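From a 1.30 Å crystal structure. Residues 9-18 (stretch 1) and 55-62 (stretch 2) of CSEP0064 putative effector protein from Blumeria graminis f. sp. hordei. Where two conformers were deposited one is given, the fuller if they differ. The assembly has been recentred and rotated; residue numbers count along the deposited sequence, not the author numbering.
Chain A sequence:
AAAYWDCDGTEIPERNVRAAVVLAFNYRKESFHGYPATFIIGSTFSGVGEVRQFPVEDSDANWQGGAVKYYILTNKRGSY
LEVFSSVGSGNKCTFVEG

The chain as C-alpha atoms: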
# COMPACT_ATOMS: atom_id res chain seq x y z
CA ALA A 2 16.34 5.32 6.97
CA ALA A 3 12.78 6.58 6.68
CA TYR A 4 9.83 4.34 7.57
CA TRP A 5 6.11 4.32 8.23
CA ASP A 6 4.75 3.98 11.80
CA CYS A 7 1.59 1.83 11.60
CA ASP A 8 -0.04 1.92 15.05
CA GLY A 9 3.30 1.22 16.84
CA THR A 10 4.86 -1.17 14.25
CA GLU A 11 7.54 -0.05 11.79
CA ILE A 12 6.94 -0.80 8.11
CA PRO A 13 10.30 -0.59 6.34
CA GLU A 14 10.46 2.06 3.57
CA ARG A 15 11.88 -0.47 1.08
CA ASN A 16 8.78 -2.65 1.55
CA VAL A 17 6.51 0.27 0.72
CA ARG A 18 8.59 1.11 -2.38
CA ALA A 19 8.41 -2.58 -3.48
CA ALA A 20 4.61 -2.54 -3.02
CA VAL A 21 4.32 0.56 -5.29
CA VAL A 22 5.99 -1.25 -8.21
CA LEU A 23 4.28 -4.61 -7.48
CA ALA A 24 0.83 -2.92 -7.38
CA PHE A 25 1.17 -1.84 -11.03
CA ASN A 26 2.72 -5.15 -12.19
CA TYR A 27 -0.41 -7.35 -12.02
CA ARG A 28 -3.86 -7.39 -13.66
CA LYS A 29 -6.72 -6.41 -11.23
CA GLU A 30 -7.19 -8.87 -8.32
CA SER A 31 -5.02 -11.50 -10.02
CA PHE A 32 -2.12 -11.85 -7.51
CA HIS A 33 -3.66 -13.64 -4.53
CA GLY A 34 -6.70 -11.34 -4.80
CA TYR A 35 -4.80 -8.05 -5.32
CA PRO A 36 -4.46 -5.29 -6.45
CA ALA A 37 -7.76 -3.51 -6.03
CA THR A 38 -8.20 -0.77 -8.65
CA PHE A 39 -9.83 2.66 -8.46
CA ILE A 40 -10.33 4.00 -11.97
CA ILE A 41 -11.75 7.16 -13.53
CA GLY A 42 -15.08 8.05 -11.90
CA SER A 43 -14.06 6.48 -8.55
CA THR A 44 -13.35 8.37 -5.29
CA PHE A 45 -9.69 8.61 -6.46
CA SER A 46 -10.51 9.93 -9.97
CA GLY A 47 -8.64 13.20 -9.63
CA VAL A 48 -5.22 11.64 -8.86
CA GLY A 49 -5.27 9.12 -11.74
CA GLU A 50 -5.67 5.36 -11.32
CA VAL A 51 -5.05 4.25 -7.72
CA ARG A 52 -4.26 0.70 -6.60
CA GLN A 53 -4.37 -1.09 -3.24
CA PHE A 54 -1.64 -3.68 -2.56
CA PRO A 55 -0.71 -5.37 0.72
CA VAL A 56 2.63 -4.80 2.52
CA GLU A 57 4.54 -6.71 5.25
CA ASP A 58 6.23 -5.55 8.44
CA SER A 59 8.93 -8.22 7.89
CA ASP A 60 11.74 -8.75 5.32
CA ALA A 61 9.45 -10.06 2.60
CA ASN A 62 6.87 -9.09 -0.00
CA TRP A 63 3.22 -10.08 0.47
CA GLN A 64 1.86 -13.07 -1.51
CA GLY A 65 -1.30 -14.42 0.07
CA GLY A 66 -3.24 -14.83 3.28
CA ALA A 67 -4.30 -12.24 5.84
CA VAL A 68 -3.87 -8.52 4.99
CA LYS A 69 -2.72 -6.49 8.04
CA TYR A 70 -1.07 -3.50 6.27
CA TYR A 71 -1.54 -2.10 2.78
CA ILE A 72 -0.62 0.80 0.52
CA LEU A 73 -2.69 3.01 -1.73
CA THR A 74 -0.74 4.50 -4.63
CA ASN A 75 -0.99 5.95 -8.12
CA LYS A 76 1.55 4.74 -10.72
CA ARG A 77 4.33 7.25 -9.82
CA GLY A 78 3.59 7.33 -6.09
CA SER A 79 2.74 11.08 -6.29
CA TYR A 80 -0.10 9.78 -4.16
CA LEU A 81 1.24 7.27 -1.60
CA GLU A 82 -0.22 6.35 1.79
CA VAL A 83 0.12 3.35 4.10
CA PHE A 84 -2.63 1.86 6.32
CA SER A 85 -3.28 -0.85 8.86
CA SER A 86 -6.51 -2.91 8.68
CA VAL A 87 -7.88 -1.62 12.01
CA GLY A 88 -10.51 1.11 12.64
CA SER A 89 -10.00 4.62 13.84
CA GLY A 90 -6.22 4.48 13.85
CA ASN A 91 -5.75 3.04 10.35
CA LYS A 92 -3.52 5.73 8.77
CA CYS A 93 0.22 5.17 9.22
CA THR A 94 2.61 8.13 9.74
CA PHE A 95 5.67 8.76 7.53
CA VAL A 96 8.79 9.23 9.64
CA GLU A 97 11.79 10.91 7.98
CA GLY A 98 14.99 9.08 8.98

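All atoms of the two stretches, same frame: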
# COMPACT_ATOMS: atom_id res chain seq x y z
N GLY A 9 2.23 1.76 15.98
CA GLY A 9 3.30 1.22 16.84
C GLY A 9 4.20 0.12 16.26
O GLY A 9 5.02 -0.45 16.99
N THR A 10 4.04 -0.19 14.98
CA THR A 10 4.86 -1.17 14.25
C THR A 10 5.51 -0.45 13.07
O THR A 10 4.83 0.26 12.33
CB THR A 10 3.99 -2.36 13.76
OG1 THR A 10 3.45 -3.08 14.89
CG2 THR A 10 4.80 -3.34 12.92
N GLU A 11 6.83 -0.63 12.92
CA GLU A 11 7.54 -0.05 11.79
C GLU A 11 7.35 -0.88 10.52
O GLU A 11 7.59 -2.10 10.53
CB GLU A 11 9.04 0.04 12.11
CG GLU A 11 9.85 0.46 10.90
CD GLU A 11 11.28 0.80 11.19
OE1 GLU A 11 11.60 1.11 12.35
OE2 GLU A 11 12.07 0.81 10.23
N ILE A 12 6.93 -0.21 9.45
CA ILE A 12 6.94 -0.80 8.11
C ILE A 12 8.15 -0.22 7.38
O ILE A 12 8.22 1.01 7.16
CB ILE A 12 5.65 -0.47 7.33
CG1 ILE A 12 4.38 -0.87 8.10
CG2 ILE A 12 5.70 -1.12 5.94
CD1 ILE A 12 4.30 -2.28 8.58
N PRO A 13 9.12 -1.09 7.02
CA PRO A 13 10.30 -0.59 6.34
C PRO A 13 9.99 0.17 5.04
O PRO A 13 9.16 -0.27 4.26
CB PRO A 13 11.07 -1.88 6.00
CG PRO A 13 10.62 -2.91 6.98
CD PRO A 13 9.20 -2.55 7.26
N GLU A 14 10.69 1.27 4.80
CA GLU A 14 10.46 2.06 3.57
C GLU A 14 10.63 1.22 2.29
O GLU A 14 9.87 1.40 1.33
CB GLU A 14 11.40 3.29 3.51
CG GLU A 14 11.12 4.25 2.35
CD GLU A 14 12.30 5.15 1.99
OE1 GLU A 14 12.38 5.54 0.82
OE2 GLU A 14 13.16 5.45 2.85
N ARG A 15 11.62 0.31 2.29
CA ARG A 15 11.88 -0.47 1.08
C ARG A 15 10.71 -1.40 0.74
O ARG A 15 10.49 -1.72 -0.44
CB ARG A 15 13.21 -1.23 1.17
CG ARG A 15 13.25 -2.49 2.02
CD ARG A 15 14.71 -2.94 2.14
NE ARG A 15 14.91 -4.33 2.53
CZ ARG A 15 16.09 -4.97 2.48
NH1 ARG A 15 16.20 -6.25 2.91
NH2 ARG A 15 17.19 -4.33 2.01
N ASN A 16 9.98 -1.83 1.78
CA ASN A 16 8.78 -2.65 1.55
C ASN A 16 7.67 -1.85 0.88
O ASN A 16 6.96 -2.35 -0.00
CB ASN A 16 8.23 -3.26 2.86
CG ASN A 16 9.09 -4.38 3.44
OD1 ASN A 16 10.14 -4.70 2.91
ND2 ASN A 16 8.60 -4.98 4.51
N VAL A 17 7.51 -0.59 1.30
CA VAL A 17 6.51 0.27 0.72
C VAL A 17 6.87 0.56 -0.74
O VAL A 17 6.01 0.46 -1.61
CB VAL A 17 6.34 1.57 1.54
CG1 VAL A 17 5.42 2.56 0.86
CG2 VAL A 17 5.83 1.23 2.95
N ARG A 18 8.15 0.86 -1.01
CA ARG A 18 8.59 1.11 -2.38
C ARG A 18 8.37 -0.13 -3.26
O ARG A 18 7.93 -0.02 -4.41
CB ARG A 18 10.06 1.52 -2.41
CG ARG A 18 10.49 2.86 -1.84
CD ARG A 18 11.91 3.20 -2.36
NE ARG A 18 12.86 2.07 -2.23
CZ ARG A 18 13.72 1.88 -1.22
NH1 ARG A 18 14.51 0.81 -1.19
NH2 ARG A 18 13.80 2.76 -0.23
N PRO A 55 -1.15 -5.15 -0.65
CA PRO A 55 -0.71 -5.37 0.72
C PRO A 55 0.81 -5.21 0.92
O PRO A 55 1.59 -5.32 -0.04
CB PRO A 55 -1.16 -6.82 1.02
CG PRO A 55 -2.23 -7.12 0.01
CD PRO A 55 -1.71 -6.41 -1.21
N VAL A 56 1.21 -4.96 2.16
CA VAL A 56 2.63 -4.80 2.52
C VAL A 56 2.86 -5.51 3.86
O VAL A 56 1.94 -5.64 4.67
CB VAL A 56 3.03 -3.28 2.52
CG1 VAL A 56 2.38 -2.52 3.66
CG2 VAL A 56 4.55 -3.07 2.55
N GLU A 57 4.10 -5.98 4.06
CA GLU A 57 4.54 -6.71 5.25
C GLU A 57 5.33 -5.81 6.19
O GLU A 57 5.95 -4.85 5.76
CB GLU A 57 5.49 -7.84 4.86
CG GLU A 57 4.94 -8.85 3.88
CD GLU A 57 3.96 -9.80 4.54
OE1 GLU A 57 3.72 -9.66 5.75
OE2 GLU A 57 3.45 -10.70 3.85
N ASP A 58 5.32 -6.16 7.47
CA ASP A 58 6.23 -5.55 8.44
C ASP A 58 7.59 -6.25 8.53
O ASP A 58 8.49 -5.75 9.18
CB ASP A 58 5.55 -5.40 9.82
CG ASP A 58 5.28 -6.72 10.54
OD1 ASP A 58 5.91 -7.75 10.24
OD2 ASP A 58 4.47 -6.72 11.49
N SER A 59 7.73 -7.39 7.86
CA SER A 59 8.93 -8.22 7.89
C SER A 59 9.72 -8.12 6.58
O SER A 59 9.30 -7.41 5.66
CB SER A 59 8.49 -9.65 8.09
OG SER A 59 7.63 -10.05 7.06
N ASP A 60 10.84 -8.83 6.48
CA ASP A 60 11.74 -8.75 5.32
C ASP A 60 11.27 -9.64 4.16
O ASP A 60 11.90 -10.63 3.77
CB ASP A 60 13.16 -9.14 5.75
CG ASP A 60 14.20 -8.81 4.71
OD1 ASP A 60 14.09 -7.76 4.03
OD2 ASP A 60 15.14 -9.60 4.59
N ALA A 61 10.13 -9.26 3.60
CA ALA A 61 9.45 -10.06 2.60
C ALA A 61 8.42 -9.19 1.91
O ALA A 61 8.02 -8.16 2.45
CB ALA A 61 8.75 -11.23 3.27
N ASN A 62 8.00 -9.63 0.74
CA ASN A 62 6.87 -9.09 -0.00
C ASN A 62 5.63 -9.96 0.18
O ASN A 62 5.73 -11.18 0.31
CB ASN A 62 7.25 -8.92 -1.49
CG ASN A 62 8.44 -7.99 -1.67
OD1 ASN A 62 9.51 -8.36 -2.23
ND2 ASN A 62 8.30 -6.78 -1.15
O HOH W 1 12.39 -6.36 2.52
O HOH W 2 6.35 -5.09 -0.41
O HOH W 3 10.36 -5.53 0.23

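The contact between the two stretches buries 444 Å², both sides summed, and N16 is its centre: with 86 Å² covered by the other stretch, it contributes more than any other residue. Its CA-to-CB bond points toward stretch 2, and chi1 of -72° (m) with chi2 of 3° carries the amide into a bend of the 57-62 backbone. There N16 ND2 donates to E57 O at 2.9 Å (N-H...O 157°) and to S59 O at 2.8 Å (155°). Two acceptors for one nitrogen are what a primary amide can satisfy, since its two hydrogens diverge. Asparagine suits the site because a short side chain brings this amide close to the carbonyls while its CB still packs on a neighbour, N16 CB lying 3.7 Å from V56 CG2.

The amide oxygen accepts from two ordered waters that bridge it to neighbouring side chains. Water 1 donates to N16 OD1 at 2.8 Å, and so does water 3, also at 2.8 Å. With ND2 committed to carbonyls and OD1 accepting from waters, the assignment of the two amide ends is consistent with their surroundings. Water 2 links backbone to side chain, donating to N16 O at 2.8 Å and accepting from N62 ND2 at 2.7 Å; water 3 also accepts from N62 ND2 at 2.8 Å, weakly. N62 thus joins the contact through water, since N62 ND2 comes no nearer to stretch 1 than 4.8 Å, from N16 O.

Near the surface, R15 and D60 form a salt bridge. Both CA-to-CB bonds run sideways, and the side-chain ends close the gap. R15 has chi1 of 77° (p), then chi2 and chi3 both t, an extended reach that places R15 NH1 2.8 Å from D60 OD1. The N-H...O angle of 172° and the position of OD1 near the guanidinium plane, at its edge, mark a nearly linear hydrogen bond. D60 adopts chi1 of -168° (t). Water 1 ties this pair to the asparagine: it accepts from R15 NE at 3.2 Å and donates to D60 OD1 at 2.7 Å as well as to N16 OD1.

Beside the polar centre lies an apolar patch. V56, with chi1 of 69° (p), points toward stretch 1 and is buried; its CG2 lies 3.6 Å from N16 O and 4.1 Å from I12 CG2. The CA-to-CB bond of I12 runs sideways, but chi1 of -55° and chi2 of -53° (both m) bring its end nearer, with I12 CD1 3.6 Å from D58 CB. Branched hydrocarbon side chains fit here because they fill space without requiring polar partners. The backbones approach closely at this point, I12 CA and D58 CA being 4.8 Å apart.

P13 occupies the N-cap position before the helix, and its ring also packs across the interface, P13 CD lying 3.8 Å from D58 O. At the margin, T10 CG2 approaches D58 OD2 at 3.7 Å, a van der Waals contact.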